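Local coordinates for protein beta-N-acetylhexosaminidase (Thermotoga neapolitana, PDB 5C0Q) that probably hydrolyses terminal non-reducing N-acetyl-D-hexosamine residues from N-acetyl-beta-D-hexosaminides, as a zinc-binding member of glycosyl hydrolase family 3, at residues G80-G85 / V127-F132; V115-S120 / I159-G164. All coordinates share one frame; numbering follows the deposited sequence.

Contact 1. Residues G80-G85 / V127-F132; sequences GNLAAG and VDLRSF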
ATOM      1  N   GLY B  80      -5.158 -15.681  -1.582  1.00 15.96           N
ATOM      2  CA  GLY B  80      -5.444 -15.945  -2.971  1.00 11.66           C
ATOM      3  C   GLY B  80      -6.739 -16.696  -3.177  1.00 12.69           C
ATOM      4  O   GLY B  80      -7.433 -17.082  -2.253  1.00 14.61           O
ATOM      5  N   ASN B  81      -7.057 -16.908  -4.431  1.00 14.36           N
ATOM      6  CA  ASN B  81      -8.291 -17.575  -4.834  1.00 12.86           C
ATOM      7  C   ASN B  81      -8.465 -19.015  -4.328  1.00 16.22           C
ATOM      8  O   ASN B  81      -9.569 -19.421  -3.964  1.00 15.97           O
ATOM      9  CB  ASN B  81      -8.373 -17.581  -6.350  1.00 15.21           C
ATOM     10  CG  ASN B  81      -8.914 -16.308  -6.905  1.00 12.96           C
ATOM     11  OD1 ASN B  81      -9.015 -15.313  -6.212  1.00 12.94           O
ATOM     12  ND2 ASN B  81      -9.336 -16.358  -8.168  1.00 12.92           N
ATOM     13  N   LEU B  82      -7.386 -19.793  -4.321  1.00 14.45           N
ATOM     14  CA  LEU B  82      -7.504 -21.164  -3.883  1.00 12.97           C
ATOM     15  C   LEU B  82      -7.921 -21.191  -2.438  1.00 15.16           C
ATOM     16  O   LEU B  82      -8.791 -21.945  -2.064  1.00 20.65           O
ATOM     17  CB  LEU B  82      -6.222 -21.958  -4.088  1.00 14.58           C
ATOM     18  CG  LEU B  82      -6.463 -23.435  -3.764  1.00 18.34           C
ATOM     19  CD1 LEU B  82      -7.196 -24.104  -4.879  1.00 13.01           C
ATOM     20  CD2 LEU B  82      -5.178 -24.165  -3.532  1.00 22.33           C
ATOM     21  N   ALA B  83      -7.332 -20.344  -1.620  1.00 14.52           N
ATOM     22  CA  ALA B  83      -7.766 -20.254  -0.238  1.00 13.31           C
ATOM     23  C   ALA B  83      -9.150 -19.648  -0.103  1.00 15.30           C
ATOM     24  O   ALA B  83      -9.938 -20.087   0.709  1.00 17.83           O
ATOM     25  CB  ALA B  83      -6.746 -19.468   0.583  1.00 10.35           C
ATOM     26  N   ALA B  84      -9.430 -18.602  -0.867  1.00 17.35           N
ATOM     27  CA  ALA B  84     -10.733 -17.978  -0.813  1.00 10.96           C
ATOM     28  C   ALA B  84     -11.812 -18.984  -1.185  1.00 11.74           C
ATOM     29  O   ALA B  84     -12.845 -19.034  -0.548  1.00 12.55           O
ATOM     30  CB  ALA B  84     -10.787 -16.784  -1.714  1.00  9.79           C
ATOM     31  N   GLY B  85     -11.541 -19.794  -2.207  1.00 13.02           N
ATOM     32  CA  GLY B  85     -12.449 -20.847  -2.636  1.00 13.38           C
ATOM     33  C   GLY B  85     -12.913 -21.787  -1.542  1.00 15.34           C
ATOM     34  O   GLY B  85     -14.038 -22.243  -1.578  1.00 20.43           O
ATOM     35  N   VAL B 127      -0.557 -20.340 -12.116  1.00 49.02           N
ATOM     36  CA  VAL B 127      -1.785 -21.107 -12.336  1.00 47.14           C
ATOM     37  C   VAL B 127      -2.367 -21.676 -11.056  1.00 39.53           C
ATOM     38  O   VAL B 127      -3.570 -21.691 -10.833  1.00 42.46           O
ATOM     39  CB  VAL B 127      -1.554 -22.313 -13.270  1.00 43.07           C
ATOM     40  CG1 VAL B 127      -2.847 -23.032 -13.466  1.00 38.76           C
ATOM     41  CG2 VAL B 127      -0.982 -21.870 -14.585  1.00 47.44           C
ATOM     42  N   ASP B 128      -1.473 -22.166 -10.226  1.00 40.78           N
ATOM     43  CA  ASP B 128      -1.807 -23.166  -9.242  1.00 38.75           C
ATOM     44  C   ASP B 128      -2.704 -22.629  -8.146  1.00 33.40           C
ATOM     45  O   ASP B 128      -3.706 -23.215  -7.806  1.00 34.40           O
ATOM     46  CB  ASP B 128      -0.521 -23.710  -8.637  1.00 46.91           C
ATOM     47  CG  ASP B 128      -0.740 -24.985  -7.888  1.00 49.34           C
ATOM     48  OD1 ASP B 128      -1.909 -25.445  -7.847  1.00 49.03           O
ATOM     49  OD2 ASP B 128       0.249 -25.504  -7.322  1.00 49.13           O
ATOM     50  N   LEU B 129      -2.327 -21.489  -7.591  1.00 30.99           N
ATOM     51  CA  LEU B 129      -3.086 -20.880  -6.538  1.00 23.48           C
ATOM     52  C   LEU B 129      -4.096 -19.844  -7.061  1.00 21.71           C
ATOM     53  O   LEU B 129      -4.916 -19.344  -6.314  1.00 17.57           O
ATOM     54  CB  LEU B 129      -2.090 -20.254  -5.572  1.00 23.69           C
ATOM     55  CG  LEU B 129      -1.293 -21.217  -4.698  1.00 24.41           C
ATOM     56  CD1 LEU B 129      -0.432 -20.475  -3.765  1.00 22.00           C
ATOM     57  CD2 LEU B 129      -2.200 -22.082  -3.897  1.00 23.51           C
ATOM     58  N   ARG B 130      -4.069 -19.563  -8.353  1.00 19.29           N
ATOM     59  CA  ARG B 130      -4.844 -18.478  -8.883  1.00 14.40           C
ATOM     60  C   ARG B 130      -6.319 -18.771  -9.178  1.00 17.90           C
ATOM     61  O   ARG B 130      -7.078 -17.882  -9.525  1.00 21.26           O
ATOM     62  CB  ARG B 130      -4.161 -17.974 -10.133  1.00 17.46           C
ATOM     63  CG  ARG B 130      -2.858 -17.328  -9.839  1.00 16.89           C
ATOM     64  CD  ARG B 130      -2.069 -17.039 -11.056  1.00 21.04           C
ATOM     65  NE  ARG B 130      -2.764 -16.131 -11.952  1.00 20.66           N
ATOM     66  CZ  ARG B 130      -2.457 -15.963 -13.225  1.00 19.78           C
ATOM     67  NH1 ARG B 130      -1.459 -16.625 -13.743  1.00 28.05           N
ATOM     68  NH2 ARG B 130      -3.120 -15.117 -13.968  1.00 20.09           N
ATOM     69  N   SER B 131      -6.732 -20.008  -8.990  1.00 15.34           N
ATOM     70  CA  SER B 131      -8.074 -20.407  -9.241  1.00 12.41           C
ATOM     71  C   SER B 131      -8.835 -20.663  -7.940  1.00 13.22           C
ATOM     72  O   SER B 131      -8.301 -21.155  -7.002  1.00 17.75           O
ATOM     73  CB  SER B 131      -8.056 -21.654 -10.159  1.00 15.32           C
ATOM     74  OG  SER B 131      -9.220 -22.438 -10.091  1.00 17.81           O
ATOM     75  N   PHE B 132     -10.116 -20.368  -7.919  1.00 13.99           N
ATOM     76  CA  PHE B 132     -10.934 -20.617  -6.754  1.00 11.62           C
ATOM     77  C   PHE B 132     -11.189 -22.084  -6.410  1.00 12.76           C
ATOM     78  O   PHE B 132     -11.514 -22.381  -5.291  1.00 17.89           O
ATOM     79  CB  PHE B 132     -12.293 -19.960  -6.928  1.00 11.57           C
ATOM     80  CG  PHE B 132     -12.291 -18.470  -6.820  1.00 13.04           C
ATOM     81  CD1 PHE B 132     -11.974 -17.840  -5.617  1.00 13.19           C
ATOM     82  CD2 PHE B 132     -12.719 -17.693  -7.882  1.00 12.17           C
ATOM     83  CE1 PHE B 132     -12.041 -16.491  -5.490  1.00 11.60           C
ATOM     84  CE2 PHE B 132     -12.768 -16.351  -7.753  1.00 12.53           C
ATOM     85  CZ  PHE B 132     -12.438 -15.743  -6.540  1.00  9.80           C
TER
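The Asn81 side chain lies over one face of the Phe132 ring. Amide and ring planes are 12° apart, so the two stack, with ND2 3.4 Å above the ring plane over its centre. Asn81 CB adds a CH-pi contact to the same ring. Ala84 CB meets the ring at its edge, 4.0 Å from Phe132 CE1. With CG anti to its carbonyl carbon (chi1 -72°), the Phe132 ring reaches the helix, face to Asn81 and edge to Ala84. Replacing Phe132 by alanine is likely to leave the Asn81 amide without its stacking surface and to open a gap beside Ala84. Backbones are also close, with Phe132 CA 3.3 Å from Asn81 O. Leu82 and Leu129 belong to the tight part too. Leu82 CD2 touches Leu129 CD2 at 3.7 Å, while Leu82 N bonds to Leu129 O at 3.2 Å. Both side chains also pack on the second subunit, on its Pro433 and Arg431. The looser side is at Asn81 and Arg130, both partly exposed. Asn81 ND2 gives Arg130 O only a weak hydrogen bond (3.0 Å, 121°). Arg130 CB is directed away from the helix, and its guanidinium forms a salt bridge with Glu65. The arrangement is a helix N-terminus, Gly80 at the N-cap, packed on a loop of the TIM-barrel-type domain.

Contact 2. Residues V115-S120 / I159-G164; sequences VLDLLS and IKHFPG. With ZN (zinc ion), chain O.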
ATOM      1  N   VAL B 115      -9.832 -14.324 -11.946  1.00 15.44           N
ATOM      2  CA  VAL B 115      -9.573 -15.543 -12.682  1.00 14.05           C
ATOM      3  C   VAL B 115     -10.738 -16.478 -12.480  1.00 13.23           C
ATOM      4  O   VAL B 115     -11.095 -16.727 -11.369  1.00 14.22           O
ATOM      5  CB  VAL B 115      -8.294 -16.237 -12.195  1.00 13.14           C
ATOM      6  CG1 VAL B 115      -8.205 -17.669 -12.772  1.00 10.83           C
ATOM      7  CG2 VAL B 115      -7.082 -15.394 -12.523  1.00 11.76           C
ATOM      8  N   LEU B 116     -11.331 -16.964 -13.563  1.00 13.42           N
ATOM      9  CA  LEU B 116     -12.454 -17.889 -13.473  1.00 12.32           C
ATOM     10  C   LEU B 116     -12.169 -19.316 -13.954  1.00 13.67           C
ATOM     11  O   LEU B 116     -13.029 -20.172 -13.908  1.00 14.63           O
ATOM     12  CB  LEU B 116     -13.646 -17.316 -14.232  1.00 12.25           C
ATOM     13  CG  LEU B 116     -14.230 -16.033 -13.647  1.00 13.19           C
ATOM     14  CD1 LEU B 116     -15.491 -15.627 -14.390  1.00 12.88           C
ATOM     15  CD2 LEU B 116     -14.491 -16.232 -12.159  1.00 10.71           C
ATOM     16  N   ASP B 117     -10.927 -19.567 -14.311  1.00 12.38           N
ATOM     17  CA  ASP B 117     -10.462 -20.844 -14.745  1.00 12.09           C
ATOM     18  C   ASP B 117     -10.586 -21.880 -13.643  1.00 12.25           C
ATOM     19  O   ASP B 117     -10.442 -21.561 -12.493  1.00 16.88           O
ATOM     20  CB  ASP B 117      -9.027 -20.707 -15.193  1.00 12.36           C
ATOM     21  CG  ASP B 117      -8.889 -19.725 -16.296  1.00 18.79           C
ATOM     22  OD1 ASP B 117      -9.477 -19.986 -17.361  1.00 19.55           O
ATOM     23  OD2 ASP B 117      -8.193 -18.690 -16.108  1.00 20.94           O
ATOM     24  N   LEU B 118     -10.926 -23.108 -13.993  1.00 11.59           N
ATOM     25  CA  LEU B 118     -11.091 -24.152 -13.013  1.00 14.13           C
ATOM     26  C   LEU B 118      -9.757 -24.752 -12.668  1.00 17.74           C
ATOM     27  O   LEU B 118      -8.843 -24.681 -13.432  1.00 22.95           O
ATOM     28  CB  LEU B 118     -12.052 -25.225 -13.507  1.00 12.21           C
ATOM     29  CG  LEU B 118     -13.408 -24.791 -14.035  1.00 15.36           C
ATOM     30  CD1 LEU B 118     -14.154 -25.996 -14.570  1.00 17.87           C
ATOM     31  CD2 LEU B 118     -14.212 -24.180 -12.944  1.00 13.99           C
ATOM     32  N   LEU B 119      -9.620 -25.256 -11.467  1.00 18.52           N
ATOM     33  CA  LEU B 119      -8.440 -25.988 -11.107  1.00 21.69           C
ATOM     34  C   LEU B 119      -8.591 -27.444 -11.581  1.00 25.33           C
ATOM     35  O   LEU B 119      -9.589 -28.084 -11.274  1.00 25.38           O
ATOM     36  CB  LEU B 119      -8.224 -25.941  -9.604  1.00 17.69           C
ATOM     37  CG  LEU B 119      -7.036 -26.723  -9.065  1.00 21.72           C
ATOM     38  CD1 LEU B 119      -5.739 -26.091  -9.504  1.00 21.23           C
ATOM     39  CD2 LEU B 119      -7.134 -26.856  -7.573  1.00 19.60           C
ATOM     40  N   SER B 120      -7.639 -27.955 -12.342  1.00 25.85           N
ATOM     41  CA  SER B 120      -7.605 -29.402 -12.622  1.00 36.55           C
ATOM     42  C   SER B 120      -6.264 -29.928 -12.188  1.00 40.22           C
ATOM     43  O   SER B 120      -5.373 -29.147 -11.894  1.00 43.14           O
ATOM     44  CB  SER B 120      -7.834 -29.731 -14.104  1.00 35.09           C
ATOM     45  OG  SER B 120      -6.738 -29.301 -14.897  1.00 39.07           O
ATOM     46  N   ILE B 159     -13.039 -10.455 -16.249  1.00 15.40           N
ATOM     47  CA  ILE B 159     -12.966 -11.878 -15.987  1.00 14.74           C
ATOM     48  C   ILE B 159     -12.096 -12.519 -17.032  1.00 14.86           C
ATOM     49  O   ILE B 159     -12.055 -12.073 -18.130  1.00 14.17           O
ATOM     50  CB  ILE B 159     -14.367 -12.525 -15.947  1.00 13.17           C
ATOM     51  CG1 ILE B 159     -15.091 -12.331 -17.282  1.00 14.25           C
ATOM     52  CG2 ILE B 159     -15.181 -11.923 -14.828  1.00 13.35           C
ATOM     53  CD1 ILE B 159     -16.506 -12.849 -17.279  1.00 12.16           C
ATOM     54  N   LYS B 160     -11.356 -13.538 -16.644  1.00 17.49           N
ATOM     55  CA  LYS B 160     -10.390 -14.155 -17.527  1.00 16.39           C
ATOM     56  C   LYS B 160     -10.214 -15.646 -17.168  1.00 15.79           C
ATOM     57  O   LYS B 160     -10.625 -16.060 -16.094  1.00 13.52           O
ATOM     58  CB  LYS B 160      -9.059 -13.377 -17.471  1.00 16.63           C
ATOM     59  CG  LYS B 160      -8.410 -13.325 -16.129  1.00 15.64           C
ATOM     60  CD  LYS B 160      -7.294 -12.263 -16.072  1.00 14.85           C
ATOM     61  CE  LYS B 160      -6.441 -12.463 -14.851  1.00 14.14           C
ATOM     62  NZ  LYS B 160      -5.266 -11.577 -14.792  1.00 18.63           N
ATOM     63  N   HIS B 161      -9.747 -16.474 -18.098  1.00 19.95           N
ATOM     64  CA  HIS B 161      -9.652 -16.159 -19.524  1.00 17.10           C
ATOM     65  C   HIS B 161     -10.675 -16.987 -20.306  1.00 17.61           C
ATOM     66  O   HIS B 161     -10.598 -18.206 -20.315  1.00 17.41           O
ATOM     67  CB  HIS B 161      -8.269 -16.460 -20.085  1.00 17.23           C
ATOM     68  CG  HIS B 161      -7.138 -15.911 -19.277  1.00 19.71           C
ATOM     69  ND1 HIS B 161      -6.663 -16.529 -18.145  1.00 20.42           N
ATOM     70  CD2 HIS B 161      -6.379 -14.805 -19.449  1.00 22.22           C
ATOM     71  CE1 HIS B 161      -5.660 -15.828 -17.658  1.00 21.54           C
ATOM     72  NE2 HIS B 161      -5.475 -14.776 -18.427  1.00 22.80           N
ATOM     73  N   PHE B 162     -11.590 -16.321 -20.999  1.00 16.34           N
ATOM     74  CA  PHE B 162     -12.677 -16.987 -21.682  1.00 14.57           C
ATOM     75  C   PHE B 162     -12.159 -17.920 -22.812  1.00 16.90           C
ATOM     76  O   PHE B 162     -11.314 -17.535 -23.615  1.00 20.35           O
ATOM     77  CB  PHE B 162     -13.619 -15.933 -22.225  1.00 13.86           C
ATOM     78  CG  PHE B 162     -14.750 -16.482 -23.044  1.00 16.26           C
ATOM     79  CD1 PHE B 162     -14.602 -16.708 -24.404  1.00 15.12           C
ATOM     80  CD2 PHE B 162     -15.966 -16.748 -22.471  1.00 14.34           C
ATOM     81  CE1 PHE B 162     -15.627 -17.217 -25.145  1.00 13.82           C
ATOM     82  CE2 PHE B 162     -16.977 -17.247 -23.225  1.00 17.33           C
ATOM     83  CZ  PHE B 162     -16.811 -17.483 -24.559  1.00 14.79           C
ATOM     84  N   PRO B 163     -12.695 -19.131 -22.908  1.00 16.19           N
ATOM     85  CA  PRO B 163     -13.783 -19.760 -22.167  1.00 14.90           C
ATOM     86  C   PRO B 163     -13.344 -20.623 -20.992  1.00 16.83           C
ATOM     87  O   PRO B 163     -14.100 -21.465 -20.544  1.00 19.70           O
ATOM     88  CB  PRO B 163     -14.448 -20.612 -23.243  1.00 14.44           C
ATOM     89  CG  PRO B 163     -13.299 -21.059 -24.065  1.00 14.70           C
ATOM     90  CD  PRO B 163     -12.319 -19.936 -24.082  1.00 14.04           C
ATOM     91  N   GLY B 164     -12.132 -20.436 -20.505  1.00 18.51           N
ATOM     92  CA  GLY B 164     -11.664 -21.194 -19.368  1.00 16.73           C
ATOM     93  C   GLY B 164     -10.641 -22.164 -19.850  1.00 17.22           C
ATOM     94  O   GLY B 164     -10.857 -22.840 -20.836  1.00 19.53           O
TER
HETATM   95 ZN    ZN O1001      -6.481 -18.060 -17.001  1.00 45.20          ZN
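Ile159 meets Leu116 first: Leu116 CD1 lies 3.6 Å from Ile159 CB, and Phe194 of helix 191-198 packs on both side chains. Lys160 comes next and bridges to Val115 through the backbone. Leu116 N bonds to Lys160 O at 2.8 Å, nearly straight at 172°. The Lys160 chain starts between its backbone N and carbonyl carbon (chi1 61°), then runs extended past Val115, with CE 3.8 Å from Val115 CG2. Its NZ ends in a salt bridge with Glu65. A cis peptide leads into His161, where the chain turns a corner. The His161 ring and the Asp117 carboxylate are nearly coplanar, 16° apart, and they share a zinc ion. His161 ND1 binds zinc at 1.9 Å and Asp117 OD2 binds it at 2.0 Å. His165 supplies a third ligand. Asp117 OD2 also takes a weak hydrogen bond from His161 N at 3.4 Å. After the second cis peptide, between Phe162 and Pro163, Gly164 N bonds back to His161 O, and Gly164 CA lies 3.2 Å from Asp117 OD1. OD2 thus serves the metal and, weakly, His161 N, while OD1 sits at Gly164. Zinc coordination joins the loop after strand 110-111 to the end of strand 156-162, and the metal would probably polarise both Asp117 and His161.

Contact 2 is wholly buried; contact 1 is buried but has a partly exposed side. Both lie in the same TIM-barrel-type domain, with centres about 11 Å apart. They share the loop between strand 110-111 and helix 136-153, which supplies 115-120 to contact 2 and 127-132 to contact 1. Ser131 OG joins them through a probable hydrogen bond to Asp117 O, 2.8 Å away. Contact 2 sits at the end of a barrel strand and is held by metal coordination and a strong backbone bond. Contact 1 lies against a short helix and relies on stacking, apolar packing and one backbone hydrogen bond of ordinary geometry. Glu65 connects their basic side chains, taking salt bridges from both Arg130 and Lys160. Each contact also touches the second subunit.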